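Local coordinates for protein ethylbenzene dehydrogenase beta-subunit (Aromatoleum aromaticum, PDB 2IVF) that serves as a ferredoxin-like iron-sulfur subunit that holds three SF4 clusters and one F3S cluster, which probably form an electron-relay chain within a three-chain assembly, at residues Y64-E69 and P124-N129; E69-G74 and L88-D93; V84-I89 and P195-Y200. One frame throughout, in Å; residues are numbered along the deposited sequence.

Contact 1: residues Y64-E69 and P124-N129; sequences YPRDYE and PAWGYN
Arg66 lies lengthwise over one face of the Trp126 indole, and the distances along its chain trace the overlap. Its CB meets the ring nitrogen, Trp126 NE1, at 3.6 Å. Arg66 CG passes 3.9 Å from Trp126 CZ2, and Arg66 CD comes down on Trp126 CE2 at 3.5 Å, a CH-pi contact over the five-membered ring. A bend at chi3 (53°) keeps the head group over the indole: Arg66 CZ stands 4.4 Å from the centroid of the five-membered ring, and the guanidinium and indole planes are 22° apart, a cation-pi stack. Arg66 NH1 runs on to Trp126 CB at 3.7 Å; the arginine tip thus ends over the base of the tryptophan side chain. Arg66 NE forms a salt bridge with Asp90, which fixes the head group while the tryptophan supports its face.

Tyr128 presents its edge to the face of Tyr64 in an offset edge-to-face contact, with planes at 79°, centroids 5.4 Å apart and Tyr64 CD1 to Tyr128 CD1 at 3.6 Å. Both hydroxyls are hydrogen-bonded beyond the pair, Tyr64 OH to Ser91 O and Tyr128 OH to Gln32 OE1 and Val56 N. Gln32 and Val56 line an SF4 pocket, and the Tyr128 side chain is about 8 Å from a bound SF4. Two irregular loops meet here, one after strand 55-59, the other before strand 136-138, and both tyrosines rest on Asn55 of the former strand.

Contact 2: residues E69-G74 and L88-D93; sequences ERKGGG and LIDSGD
Lys71 reaches across to Asp90, and this one pair carries the whole contact, which buries 67 Å² in all. The closest approach is made by a methylene: Lys71 CE lies 3.4 Å from Asp90 OD2. The chain is extended through chi3, and the turn at chi4 (42°) leaves the ammonium farther from that oxygen than CE is, with Lys71 NZ to Asp90 OD2 at 4.0 Å, a long salt bridge. A water closes the gap to the other carboxylate oxygen, accepting from Lys71 NZ at 2.9 Å and donating to Asp90 OD1 at 2.8 Å. This one bound water gives the hydrogen-bonded path between the two groups.

In the next shell, Arg66 serves both partners. Already paired with Asp90 OD1, it also takes Lys71 NZ on its carbonyl O. The carboxylate therefore faces two cations, which would probably stabilise its negative charge. The aspartate's own backbone is set by a tight turn of type I from Ile89 to Gly92, closed by Gly92 N to Ile89 O at 2.8 Å, and by the bond from Asp93 N to Leu88 O, also 2.8 Å. Thr87, two residues before the turn, accepts through OG1 from Asp90 N, inside it. Residues 69-74 lead into strand 75-76; the partner segment, 88-93, lies in the loop between strand 79-80 and helix 99-104.

Contact 3: residues V84-I89 and P195-Y200; sequences VLPTLI and PYKAIY. With SF4 (iron/sulfur cluster), chain S.
The segment 195-200 belongs to the cysteine-rich, ferredoxin-like part of the chain: it follows Cys194 directly and contributes Tyr196, Ala198 and Ile199 to an SF4 pocket, while Lys197 between them extends to Val84 and Pro86. Lys197 CD packs against the proline ring, 3.9 Å from both Pro86 CG and Pro86 CD. One carbon farther on, Lys197 CE comes within 3.1 Å of Val84 O. Although this carbonyl is buried by the contact, it has no hydrogen-bonding partner in the model, and Lys197 NZ stays 4.1 Å from it.

Bends at chi2 (-67°) and chi4 (-69°) fold the lysine chain, and its ammonium finds other acceptors. Lys197 NZ donates to Cys194 O and to Glu192 O near the end of helix 189-193, and makes weak bonds, at most, to Lys71 O and Gly72 O. A cysteine followed by proline, as in Cys194-Pro195, is a familiar feature of bacterial-type ferredoxins, where such a sequence ends a cluster-binding motif; Cys194 lies in the same SF4 pocket, whereas Cys190 lies in that of the F3S cluster.

The three pocket residues meet the cluster through carbon atoms. Ile199 CG1 is tight against SF4 S3 at 3.2 Å, Tyr196 CD2 lies 3.6 Å from SF4 S2, and Ala198 CB stands 4.0 Å from that same sulfur. The segment runs into strand 199-202, paired antiparallel with strand 207-210, and Pro86 also packs on Val191 of helix 189-193.

In the fold
All three contacts lie on the same side of the chain's centre, their own centres 4 to 10 Å apart. Contacts 1 and 3 are mostly buried and contact 2 only partly, and their chemistry differs: aromatic faces and a stacked guanidinium in contact 1, a charge pair joined by a long salt bridge and a bridging water in contact 2, and aliphatic carbon against proline and a carbonyl in contact 3. Contact 2 is nested along the chain within the loop that contact 1 closes, and the two share Glu69. Contacts 2 and 3 share Leu88 and Ile89 and are joined by Lys71 O to Val84 N at 2.9 Å. Only contact 3 includes residues that line a cluster pocket.

Contact 1: residues Y64-E69 and P124-N129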
ATOM      1  N   TYR B  64      -9.593  -2.527  17.550  1.00 23.96           N
ATOM      2  CA  TYR B  64      -9.863  -1.123  17.428  1.00 24.20           C
ATOM      3  C   TYR B  64     -11.241  -0.829  17.984  1.00 24.58           C
ATOM      4  O   TYR B  64     -12.169  -1.474  17.596  1.00 27.49           O
ATOM      5  CB  TYR B  64      -9.825  -0.669  15.977  1.00 24.38           C
ATOM      6  CG  TYR B  64     -10.165   0.809  15.869  1.00 23.66           C
ATOM      7  CD1 TYR B  64      -9.221   1.761  16.113  1.00 23.72           C
ATOM      8  CD2 TYR B  64     -11.461   1.231  15.651  1.00 23.93           C
ATOM      9  CE1 TYR B  64      -9.503   3.093  16.043  1.00 24.65           C
ATOM     10  CE2 TYR B  64     -11.763   2.564  15.578  1.00 25.76           C
ATOM     11  CZ  TYR B  64     -10.790   3.507  15.787  1.00 23.56           C
ATOM     12  OH  TYR B  64     -11.124   4.854  15.737  1.00 24.45           O
ATOM     13  N   PRO B  65     -11.371   0.119  18.913  1.00 26.07           N
ATOM     14  CA  PRO B  65     -10.279   0.727  19.626  1.00 25.71           C
ATOM     15  C   PRO B  65      -9.494  -0.342  20.360  1.00 25.50           C
ATOM     16  O   PRO B  65      -9.979  -1.472  20.530  1.00 24.96           O
ATOM     17  CB  PRO B  65     -10.963   1.650  20.630  1.00 26.77           C
ATOM     18  CG  PRO B  65     -12.305   1.882  20.069  1.00 26.22           C
ATOM     19  CD  PRO B  65     -12.678   0.690  19.291  1.00 26.42           C
ATOM     20  N   ARG B  66      -8.293   0.030  20.760  1.00 24.81           N
ATOM     21  CA  ARG B  66      -7.423  -0.812  21.551  1.00 25.14           C
ATOM     22  C   ARG B  66      -8.151  -1.504  22.706  1.00 24.90           C
ATOM     23  O   ARG B  66      -8.762  -0.860  23.545  1.00 25.14           O
ATOM     24  CB  ARG B  66      -6.292   0.021  22.117  1.00 24.78           C
ATOM     25  CG  ARG B  66      -5.218  -0.806  22.830  1.00 26.17           C
ATOM     26  CD  ARG B  66      -4.018   0.022  23.191  1.00 27.63           C
ATOM     27  NE  ARG B  66      -4.311   1.231  23.949  1.00 29.93           N
ATOM     28  CZ  ARG B  66      -3.385   2.035  24.472  1.00 34.41           C
ATOM     29  NH1 ARG B  66      -2.073   1.751  24.367  1.00 34.37           N
ATOM     30  NH2 ARG B  66      -3.761   3.103  25.161  1.00 33.28           N
ATOM     31  N   ASP B  67      -8.031  -2.828  22.724  1.00 25.23           N
ATOM     32  CA  ASP B  67      -8.536  -3.676  23.756  1.00 24.86           C
ATOM     33  C   ASP B  67     -10.020  -3.482  23.926  1.00 24.14           C
ATOM     34  O   ASP B  67     -10.497  -3.587  25.016  1.00 23.38           O
ATOM     35  CB  ASP B  67      -7.771  -3.462  25.072  1.00 26.02           C
ATOM     36  CG  ASP B  67      -6.361  -4.055  25.029  1.00 29.45           C
ATOM     37  OD1 ASP B  67      -6.127  -4.961  24.224  1.00 35.45           O
ATOM     38  OD2 ASP B  67      -5.498  -3.623  25.808  1.00 35.32           O
ATOM     39  N   TYR B  68     -10.752  -3.221  22.847  1.00 24.00           N
ATOM     40  CA  TYR B  68     -12.227  -3.023  22.947  1.00 24.79           C
ATOM     41  C   TYR B  68     -12.944  -4.207  23.617  1.00 24.77           C
ATOM     42  O   TYR B  68     -14.011  -4.066  24.270  1.00 24.62           O
ATOM     43  CB  TYR B  68     -12.816  -2.765  21.558  1.00 25.66           C
ATOM     44  CG  TYR B  68     -13.162  -3.984  20.714  1.00 25.26           C
ATOM     45  CD1 TYR B  68     -12.242  -4.569  19.860  1.00 25.62           C
ATOM     46  CD2 TYR B  68     -14.429  -4.557  20.789  1.00 26.69           C
ATOM     47  CE1 TYR B  68     -12.565  -5.670  19.085  1.00 25.57           C
ATOM     48  CE2 TYR B  68     -14.772  -5.641  20.039  1.00 26.68           C
ATOM     49  CZ  TYR B  68     -13.845  -6.204  19.172  1.00 27.52           C
ATOM     50  OH  TYR B  68     -14.233  -7.278  18.444  1.00 26.41           O
ATOM     51  N   GLU B  69     -12.357  -5.388  23.442  1.00 25.03           N
ATOM     52  CA  GLU B  69     -12.911  -6.652  23.984  1.00 25.96           C
ATOM     53  C   GLU B  69     -12.741  -6.736  25.466  1.00 26.85           C
ATOM     54  O   GLU B  69     -13.292  -7.652  26.100  1.00 27.82           O
ATOM     55  CB  GLU B  69     -12.250  -7.882  23.289  1.00 26.08           C
ATOM     56  CG  GLU B  69     -12.516  -7.945  21.839  1.00 25.95           C
ATOM     57  CD  GLU B  69     -11.622  -8.919  21.053  1.00 28.06           C
ATOM     58  OE1 GLU B  69     -10.408  -8.811  21.195  1.00 28.68           O
ATOM     59  OE2 GLU B  69     -12.142  -9.770  20.273  1.00 31.33           O
ATOM     60  N   PRO B 124       4.250   8.772  19.669  1.00 25.91           N
ATOM     61  CA  PRO B 124       3.215   7.804  19.997  1.00 25.76           C
ATOM     62  C   PRO B 124       3.827   6.475  20.354  1.00 25.36           C
ATOM     63  O   PRO B 124       4.860   6.104  19.815  1.00 24.31           O
ATOM     64  CB  PRO B 124       2.410   7.698  18.709  1.00 25.48           C
ATOM     65  CG  PRO B 124       3.354   8.080  17.593  1.00 24.73           C
ATOM     66  CD  PRO B 124       4.357   9.033  18.218  1.00 26.47           C
ATOM     67  N   ALA B 125       3.205   5.774  21.283  1.00 24.37           N
ATOM     68  CA  ALA B 125       3.586   4.410  21.574  1.00 24.03           C
ATOM     69  C   ALA B 125       2.445   3.472  21.192  1.00 24.41           C
ATOM     70  O   ALA B 125       2.478   2.255  21.477  1.00 22.48           O
ATOM     71  CB  ALA B 125       3.958   4.285  23.086  1.00 24.88           C
ATOM     72  N   TRP B 126       1.411   4.056  20.582  1.00 24.27           N
ATOM     73  CA  TRP B 126       0.309   3.330  20.037  1.00 24.16           C
ATOM     74  C   TRP B 126      -0.374   4.242  19.030  1.00 24.47           C
ATOM     75  O   TRP B 126      -0.131   5.461  18.989  1.00 24.35           O
ATOM     76  CB  TRP B 126      -0.655   2.904  21.133  1.00 25.21           C
ATOM     77  CG  TRP B 126      -1.789   2.107  20.634  1.00 24.96           C
ATOM     78  CD1 TRP B 126      -3.059   2.551  20.388  1.00 27.04           C
ATOM     79  CD2 TRP B 126      -1.771   0.722  20.268  1.00 26.54           C
ATOM     80  NE1 TRP B 126      -3.837   1.524  19.915  1.00 26.04           N
ATOM     81  CE2 TRP B 126      -3.063   0.395  19.809  1.00 28.89           C
ATOM     82  CE3 TRP B 126      -0.789  -0.275  20.272  1.00 27.76           C
ATOM     83  CZ2 TRP B 126      -3.380  -0.860  19.362  1.00 25.12           C
ATOM     84  CZ3 TRP B 126      -1.126  -1.530  19.877  1.00 25.71           C
ATOM     85  CH2 TRP B 126      -2.402  -1.825  19.432  1.00 26.15           C
ATOM     86  N   GLY B 127      -1.176   3.627  18.182  1.00 23.06           N
ATOM     87  CA  GLY B 127      -2.048   4.335  17.279  1.00 23.66           C
ATOM     88  C   GLY B 127      -2.897   3.345  16.506  1.00 23.17           C
ATOM     89  O   GLY B 127      -2.797   2.118  16.687  1.00 22.93           O
ATOM     90  N   TYR B 128      -3.708   3.877  15.605  1.00 24.07           N
ATOM     91  CA  TYR B 128      -4.555   3.063  14.746  1.00 24.05           C
ATOM     92  C   TYR B 128      -3.671   2.036  14.032  1.00 24.42           C
ATOM     93  O   TYR B 128      -2.657   2.412  13.433  1.00 25.30           O
ATOM     94  CB  TYR B 128      -5.237   3.955  13.703  1.00 24.48           C
ATOM     95  CG  TYR B 128      -6.062   3.136  12.743  1.00 24.16           C
ATOM     96  CD1 TYR B 128      -7.202   2.490  13.166  1.00 24.92           C
ATOM     97  CD2 TYR B 128      -5.631   2.907  11.450  1.00 25.05           C
ATOM     98  CE1 TYR B 128      -7.944   1.688  12.293  1.00 26.53           C
ATOM     99  CE2 TYR B 128      -6.358   2.127  10.561  1.00 22.97           C
ATOM    100  CZ  TYR B 128      -7.501   1.491  11.000  1.00 23.32           C
ATOM    101  OH  TYR B 128      -8.216   0.720  10.116  1.00 23.60           O
ATOM    102  N   ASN B 129      -4.044   0.758  14.115  1.00 24.47           N
ATOM    103  CA  ASN B 129      -3.401  -0.299  13.353  1.00 24.55           C
ATOM    104  C   ASN B 129      -1.922  -0.450  13.704  1.00 24.68           C
ATOM    105  O   ASN B 129      -1.102  -0.859  12.890  1.00 25.20           O
ATOM    106  CB  ASN B 129      -3.577  -0.039  11.845  1.00 25.35           C
ATOM    107  CG  ASN B 129      -3.343  -1.273  11.024  1.00 24.02           C
ATOM    108  OD1 ASN B 129      -3.549  -2.380  11.525  1.00 24.03           O
ATOM    109  ND2 ASN B 129      -2.873  -1.116   9.781  1.00 23.97           N
TER

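Contact 2: residues E69-G74 and L88-D93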
ATOM      1  N   GLU B  69     -12.357  -5.388  23.442  1.00 25.03           N
ATOM      2  CA  GLU B  69     -12.911  -6.652  23.984  1.00 25.96           C
ATOM      3  C   GLU B  69     -12.741  -6.736  25.466  1.00 26.85           C
ATOM      4  O   GLU B  69     -13.292  -7.652  26.100  1.00 27.82           O
ATOM      5  CB  GLU B  69     -12.250  -7.882  23.289  1.00 26.08           C
ATOM      6  CG  GLU B  69     -12.516  -7.945  21.839  1.00 25.95           C
ATOM      7  CD  GLU B  69     -11.622  -8.919  21.053  1.00 28.06           C
ATOM      8  OE1 GLU B  69     -10.408  -8.811  21.195  1.00 28.68           O
ATOM      9  OE2 GLU B  69     -12.142  -9.770  20.273  1.00 31.33           O
ATOM     10  N   ARG B  70     -11.989  -5.797  26.041  1.00 25.59           N
ATOM     11  CA  ARG B  70     -11.859  -5.705  27.493  1.00 27.75           C
ATOM     12  C   ARG B  70     -12.653  -4.549  28.097  1.00 25.53           C
ATOM     13  O   ARG B  70     -12.564  -4.327  29.285  1.00 25.87           O
ATOM     14  CB  ARG B  70     -10.394  -5.506  27.869  1.00 27.16           C
ATOM     15  CG  ARG B  70      -9.482  -6.568  27.304  1.00 33.08           C
ATOM     16  CD  ARG B  70      -8.303  -6.815  28.213  1.00 36.75           C
ATOM     17  NE  ARG B  70      -7.854  -8.197  28.017  1.00 47.20           N
ATOM     18  CZ  ARG B  70      -6.619  -8.564  27.659  1.00 49.80           C
ATOM     19  NH1 ARG B  70      -5.649  -7.657  27.473  1.00 51.69           N
ATOM     20  NH2 ARG B  70      -6.348  -9.862  27.498  1.00 49.55           N
ATOM     21  N   LYS B  71     -13.398  -3.811  27.298  1.00 24.02           N
ATOM     22  CA  LYS B  71     -13.964  -2.554  27.756  1.00 25.02           C
ATOM     23  C   LYS B  71     -15.462  -2.616  28.115  1.00 24.89           C
ATOM     24  O   LYS B  71     -16.126  -1.576  28.270  1.00 23.91           O
ATOM     25  CB  LYS B  71     -13.611  -1.439  26.801  1.00 24.77           C
ATOM     26  CG  LYS B  71     -12.097  -1.104  26.836  1.00 26.28           C
ATOM     27  CD  LYS B  71     -11.771   0.078  25.919  1.00 27.30           C
ATOM     28  CE  LYS B  71     -10.386   0.641  26.190  1.00 29.43           C
ATOM     29  NZ  LYS B  71      -9.376  -0.393  26.399  1.00 28.31           N
ATOM     30  N   GLY B  72     -15.995  -3.825  28.235  1.00 24.52           N
ATOM     31  CA  GLY B  72     -17.340  -3.993  28.760  1.00 24.22           C
ATOM     32  C   GLY B  72     -18.453  -3.518  27.839  1.00 23.58           C
ATOM     33  O   GLY B  72     -18.263  -3.392  26.642  1.00 23.02           O
ATOM     34  N   GLY B  73     -19.614  -3.252  28.424  1.00 23.41           N
ATOM     35  CA  GLY B  73     -20.798  -2.899  27.655  1.00 24.37           C
ATOM     36  C   GLY B  73     -21.554  -4.138  27.220  1.00 24.35           C
ATOM     37  O   GLY B  73     -21.239  -5.260  27.625  1.00 25.66           O
ATOM     38  N   GLY B  74     -22.571  -3.936  26.402  1.00 24.22           N
ATOM     39  CA  GLY B  74     -23.377  -5.033  25.888  1.00 25.70           C
ATOM     40  C   GLY B  74     -24.249  -5.683  26.933  1.00 25.91           C
ATOM     41  O   GLY B  74     -24.475  -5.105  27.991  1.00 23.49           O
ATOM     42  N   LEU B  88      -8.328   8.776  23.434  1.00 24.91           N
ATOM     43  CA  LEU B  88      -7.942   9.171  22.095  1.00 25.27           C
ATOM     44  C   LEU B  88      -6.926   8.190  21.523  1.00 25.54           C
ATOM     45  O   LEU B  88      -7.009   7.782  20.345  1.00 23.35           O
ATOM     46  CB  LEU B  88      -7.320  10.565  22.100  1.00 25.97           C
ATOM     47  CG  LEU B  88      -6.831  11.111  20.753  1.00 25.85           C
ATOM     48  CD1 LEU B  88      -7.864  10.821  19.690  1.00 26.66           C
ATOM     49  CD2 LEU B  88      -6.505  12.614  20.853  1.00 26.13           C
ATOM     50  N   ILE B  89      -5.960   7.818  22.369  1.00 23.91           N
ATOM     51  CA  ILE B  89      -4.943   6.847  21.946  1.00 24.58           C
ATOM     52  C   ILE B  89      -5.582   5.507  21.661  1.00 24.16           C
ATOM     53  O   ILE B  89      -5.315   4.929  20.609  1.00 24.68           O
ATOM     54  CB  ILE B  89      -3.768   6.719  22.950  1.00 24.04           C
ATOM     55  CG1 ILE B  89      -2.982   8.029  22.977  1.00 24.28           C
ATOM     56  CG2 ILE B  89      -2.774   5.591  22.565  1.00 22.26           C
ATOM     57  CD1 ILE B  89      -2.147   8.157  24.210  1.00 25.04           C
ATOM     58  N   ASP B  90      -6.452   5.030  22.552  1.00 24.31           N
ATOM     59  CA  ASP B  90      -7.169   3.760  22.317  1.00 24.81           C
ATOM     60  C   ASP B  90      -7.868   3.806  20.955  1.00 24.72           C
ATOM     61  O   ASP B  90      -7.958   2.795  20.244  1.00 25.67           O
ATOM     62  CB  ASP B  90      -8.248   3.493  23.372  1.00 24.85           C
ATOM     63  CG  ASP B  90      -7.712   3.159  24.736  1.00 26.31           C
ATOM     64  OD1 ASP B  90      -6.604   2.606  24.847  1.00 27.71           O
ATOM     65  OD2 ASP B  90      -8.446   3.431  25.722  1.00 25.85           O
ATOM     66  N   SER B  91      -8.369   5.000  20.595  1.00 25.25           N
ATOM     67  CA  SER B  91      -9.150   5.206  19.413  1.00 25.67           C
ATOM     68  C   SER B  91      -8.290   5.493  18.200  1.00 25.31           C
ATOM     69  O   SER B  91      -8.777   5.939  17.163  1.00 25.58           O
ATOM     70  CB  SER B  91     -10.164   6.330  19.666  1.00 26.74           C
ATOM     71  OG  SER B  91     -10.942   6.004  20.814  1.00 29.28           O
ATOM     72  N   GLY B  92      -6.991   5.276  18.341  1.00 24.87           N
ATOM     73  CA  GLY B  92      -6.084   5.326  17.199  1.00 24.98           C
ATOM     74  C   GLY B  92      -5.318   6.631  17.061  1.00 24.74           C
ATOM     75  O   GLY B  92      -4.476   6.752  16.175  1.00 24.84           O
ATOM     76  N   ASP B  93      -5.641   7.611  17.911  1.00 24.89           N
ATOM     77  CA  ASP B  93      -4.933   8.884  17.969  1.00 25.14           C
ATOM     78  C   ASP B  93      -5.255   9.619  16.677  1.00 25.60           C
ATOM     79  O   ASP B  93      -6.149   9.224  15.953  1.00 24.96           O
ATOM     80  CB  ASP B  93      -3.420   8.668  18.112  1.00 24.34           C
ATOM     81  CG  ASP B  93      -2.711   9.799  18.899  1.00 26.46           C
ATOM     82  OD1 ASP B  93      -2.856  10.993  18.518  1.00 26.52           O
ATOM     83  OD2 ASP B  93      -1.987   9.467  19.867  1.00 25.71           O
TER
HETATM   84  O   HOH W   1      -6.640   0.618  26.788  1.00 29.86           O

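Contact 3: residues V84-I89 and P195-Y200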
ATOM      1  N   VAL B  84     -16.304   0.896  29.858  1.00 24.66           N
ATOM      2  CA  VAL B  84     -15.361   1.988  30.100  1.00 24.89           C
ATOM      3  C   VAL B  84     -15.070   2.725  28.814  1.00 23.87           C
ATOM      4  O   VAL B  84     -15.169   2.161  27.735  1.00 24.28           O
ATOM      5  CB  VAL B  84     -14.038   1.509  30.745  1.00 26.06           C
ATOM      6  CG1 VAL B  84     -14.301   0.797  32.065  1.00 28.74           C
ATOM      7  CG2 VAL B  84     -13.296   0.626  29.861  1.00 26.04           C
ATOM      8  N   LEU B  85     -14.688   3.987  28.939  1.00 23.13           N
ATOM      9  CA  LEU B  85     -14.524   4.845  27.802  1.00 23.97           C
ATOM     10  C   LEU B  85     -13.141   4.674  27.232  1.00 24.24           C
ATOM     11  O   LEU B  85     -12.149   4.686  27.976  1.00 25.20           O
ATOM     12  CB  LEU B  85     -14.730   6.303  28.189  1.00 23.73           C
ATOM     13  CG  LEU B  85     -16.168   6.627  28.564  1.00 24.10           C
ATOM     14  CD1 LEU B  85     -16.237   7.975  29.223  1.00 23.16           C
ATOM     15  CD2 LEU B  85     -17.059   6.552  27.348  1.00 22.79           C
ATOM     16  N   PRO B  86     -13.056   4.520  25.914  1.00 25.00           N
ATOM     17  CA  PRO B  86     -11.760   4.606  25.285  1.00 25.34           C
ATOM     18  C   PRO B  86     -11.179   6.002  25.288  1.00 25.76           C
ATOM     19  O   PRO B  86     -11.905   7.015  25.266  1.00 26.51           O
ATOM     20  CB  PRO B  86     -12.027   4.201  23.839  1.00 24.96           C
ATOM     21  CG  PRO B  86     -13.382   3.720  23.796  1.00 26.61           C
ATOM     22  CD  PRO B  86     -14.115   4.240  24.944  1.00 24.67           C
ATOM     23  N   THR B  87      -9.858   6.031  25.251  1.00 25.59           N
ATOM     24  CA  THR B  87      -9.122   7.268  25.172  1.00 25.68           C
ATOM     25  C   THR B  87      -8.858   7.576  23.702  1.00 24.85           C
ATOM     26  O   THR B  87      -9.141   6.758  22.815  1.00 24.42           O
ATOM     27  CB  THR B  87      -7.793   7.120  25.898  1.00 25.52           C
ATOM     28  OG1 THR B  87      -7.087   6.051  25.256  1.00 28.06           O
ATOM     29  CG2 THR B  87      -7.986   6.832  27.426  1.00 25.35           C
ATOM     30  N   LEU B  88      -8.328   8.776  23.434  1.00 24.91           N
ATOM     31  CA  LEU B  88      -7.942   9.171  22.095  1.00 25.27           C
ATOM     32  C   LEU B  88      -6.926   8.190  21.523  1.00 25.54           C
ATOM     33  O   LEU B  88      -7.009   7.782  20.345  1.00 23.35           O
ATOM     34  CB  LEU B  88      -7.320  10.565  22.100  1.00 25.97           C
ATOM     35  CG  LEU B  88      -6.831  11.111  20.753  1.00 25.85           C
ATOM     36  CD1 LEU B  88      -7.864  10.821  19.690  1.00 26.66           C
ATOM     37  CD2 LEU B  88      -6.505  12.614  20.853  1.00 26.13           C
ATOM     38  N   ILE B  89      -5.960   7.818  22.369  1.00 23.91           N
ATOM     39  CA  ILE B  89      -4.943   6.847  21.946  1.00 24.58           C
ATOM     40  C   ILE B  89      -5.582   5.507  21.661  1.00 24.16           C
ATOM     41  O   ILE B  89      -5.315   4.929  20.609  1.00 24.68           O
ATOM     42  CB  ILE B  89      -3.768   6.719  22.950  1.00 24.04           C
ATOM     43  CG1 ILE B  89      -2.982   8.029  22.977  1.00 24.28           C
ATOM     44  CG2 ILE B  89      -2.774   5.591  22.565  1.00 22.26           C
ATOM     45  CD1 ILE B  89      -2.147   8.157  24.210  1.00 25.04           C
ATOM     46  N   PRO B 195     -20.545  -2.783  23.186  1.00 22.03           N
ATOM     47  CA  PRO B 195     -19.459  -3.691  23.496  1.00 21.78           C
ATOM     48  C   PRO B 195     -18.487  -3.800  22.360  1.00 22.32           C
ATOM     49  O   PRO B 195     -17.459  -4.448  22.507  1.00 23.15           O
ATOM     50  CB  PRO B 195     -20.180  -5.007  23.681  1.00 21.33           C
ATOM     51  CG  PRO B 195     -21.303  -4.916  22.765  1.00 23.40           C
ATOM     52  CD  PRO B 195     -21.770  -3.505  22.837  1.00 23.20           C
ATOM     53  N   TYR B 196     -18.829  -3.206  21.220  1.00 22.55           N
ATOM     54  CA  TYR B 196     -17.892  -3.123  20.077  1.00 22.20           C
ATOM     55  C   TYR B 196     -17.063  -1.838  20.025  1.00 23.27           C
ATOM     56  O   TYR B 196     -16.180  -1.654  19.131  1.00 21.91           O
ATOM     57  CB  TYR B 196     -18.699  -3.253  18.800  1.00 22.26           C
ATOM     58  CG  TYR B 196     -19.409  -4.556  18.707  1.00 21.50           C
ATOM     59  CD1 TYR B 196     -18.777  -5.692  18.194  1.00 20.45           C
ATOM     60  CD2 TYR B 196     -20.715  -4.658  19.104  1.00 23.14           C
ATOM     61  CE1 TYR B 196     -19.442  -6.942  18.160  1.00 22.63           C
ATOM     62  CE2 TYR B 196     -21.410  -5.884  19.045  1.00 23.77           C
ATOM     63  CZ  TYR B 196     -20.772  -7.025  18.558  1.00 22.07           C
ATOM     64  OH  TYR B 196     -21.515  -8.196  18.536  1.00 22.96           O
ATOM     65  N   LYS B 197     -17.398  -0.913  20.916  1.00 22.16           N
ATOM     66  CA  LYS B 197     -16.853   0.451  20.921  1.00 23.36           C
ATOM     67  C   LYS B 197     -16.911   1.091  19.551  1.00 24.01           C
ATOM     68  O   LYS B 197     -15.913   1.629  19.055  1.00 24.89           O
ATOM     69  CB  LYS B 197     -15.448   0.472  21.538  1.00 23.30           C
ATOM     70  CG  LYS B 197     -15.454   0.036  23.015  1.00 21.63           C
ATOM     71  CD  LYS B 197     -16.197   1.069  23.878  1.00 23.71           C
ATOM     72  CE  LYS B 197     -16.474   0.654  25.311  1.00 23.65           C
ATOM     73  NZ  LYS B 197     -17.474  -0.435  25.504  1.00 24.47           N
ATOM     74  N   ALA B 198     -18.096   0.963  18.938  1.00 23.64           N
ATOM     75  CA  ALA B 198     -18.376   1.452  17.585  1.00 23.72           C
ATOM     76  C   ALA B 198     -19.082   2.831  17.604  1.00 24.27           C
ATOM     77  O   ALA B 198     -19.629   3.287  16.600  1.00 25.35           O
ATOM     78  CB  ALA B 198     -19.202   0.423  16.817  1.00 22.86           C
ATOM     79  N   ILE B 199     -19.096   3.492  18.754  1.00 24.60           N
ATOM     80  CA  ILE B 199     -19.526   4.883  18.840  1.00 24.55           C
ATOM     81  C   ILE B 199     -18.353   5.641  19.417  1.00 24.63           C
ATOM     82  O   ILE B 199     -17.674   5.138  20.329  1.00 24.07           O
ATOM     83  CB  ILE B 199     -20.742   5.092  19.775  1.00 24.97           C
ATOM     84  CG1 ILE B 199     -21.906   4.193  19.419  1.00 26.34           C
ATOM     85  CG2 ILE B 199     -21.201   6.540  19.738  1.00 24.47           C
ATOM     86  CD1 ILE B 199     -23.287   4.619  20.098  1.00 25.98           C
ATOM     87  N   TYR B 200     -18.138   6.858  18.900  1.00 24.58           N
ATOM     88  CA  TYR B 200     -16.927   7.632  19.097  1.00 23.69           C
ATOM     89  C   TYR B 200     -17.255   9.079  19.465  1.00 23.86           C
ATOM     90  O   TYR B 200     -18.004   9.747  18.771  1.00 23.11           O
ATOM     91  CB  TYR B 200     -16.069   7.663  17.816  1.00 24.58           C
ATOM     92  CG  TYR B 200     -15.782   6.301  17.249  1.00 24.50           C
ATOM     93  CD1 TYR B 200     -14.659   5.601  17.645  1.00 22.82           C
ATOM     94  CD2 TYR B 200     -16.690   5.678  16.405  1.00 25.50           C
ATOM     95  CE1 TYR B 200     -14.430   4.291  17.179  1.00 27.58           C
ATOM     96  CE2 TYR B 200     -16.468   4.383  15.935  1.00 25.30           C
ATOM     97  CZ  TYR B 200     -15.344   3.699  16.308  1.00 25.69           C
ATOM     98  OH  TYR B 200     -15.110   2.419  15.843  1.00 25.53           O
TER
HETATM   99 FE1  SF4 S1357     -22.483  -0.671  19.070  1.00 22.83          FE
HETATM  100 FE2  SF4 S1357     -24.890   0.376  18.899  1.00 23.91          FE
HETATM  101 FE3  SF4 S1357     -24.441  -2.182  18.012  1.00 22.80          FE
HETATM  102 FE4  SF4 S1357     -23.402  -0.071  16.603  1.00 24.21          FE
HETATM  103  S1  SF4 S1357     -25.638  -0.564  16.929  1.00 23.95           S
HETATM  104  S2  SF4 S1357     -22.307  -2.000  17.241  1.00 23.92           S
HETATM  105  S3  SF4 S1357     -22.975   1.400  18.273  1.00 21.53           S
HETATM  106  S4  SF4 S1357     -24.337  -1.446  20.194  1.00 22.74           S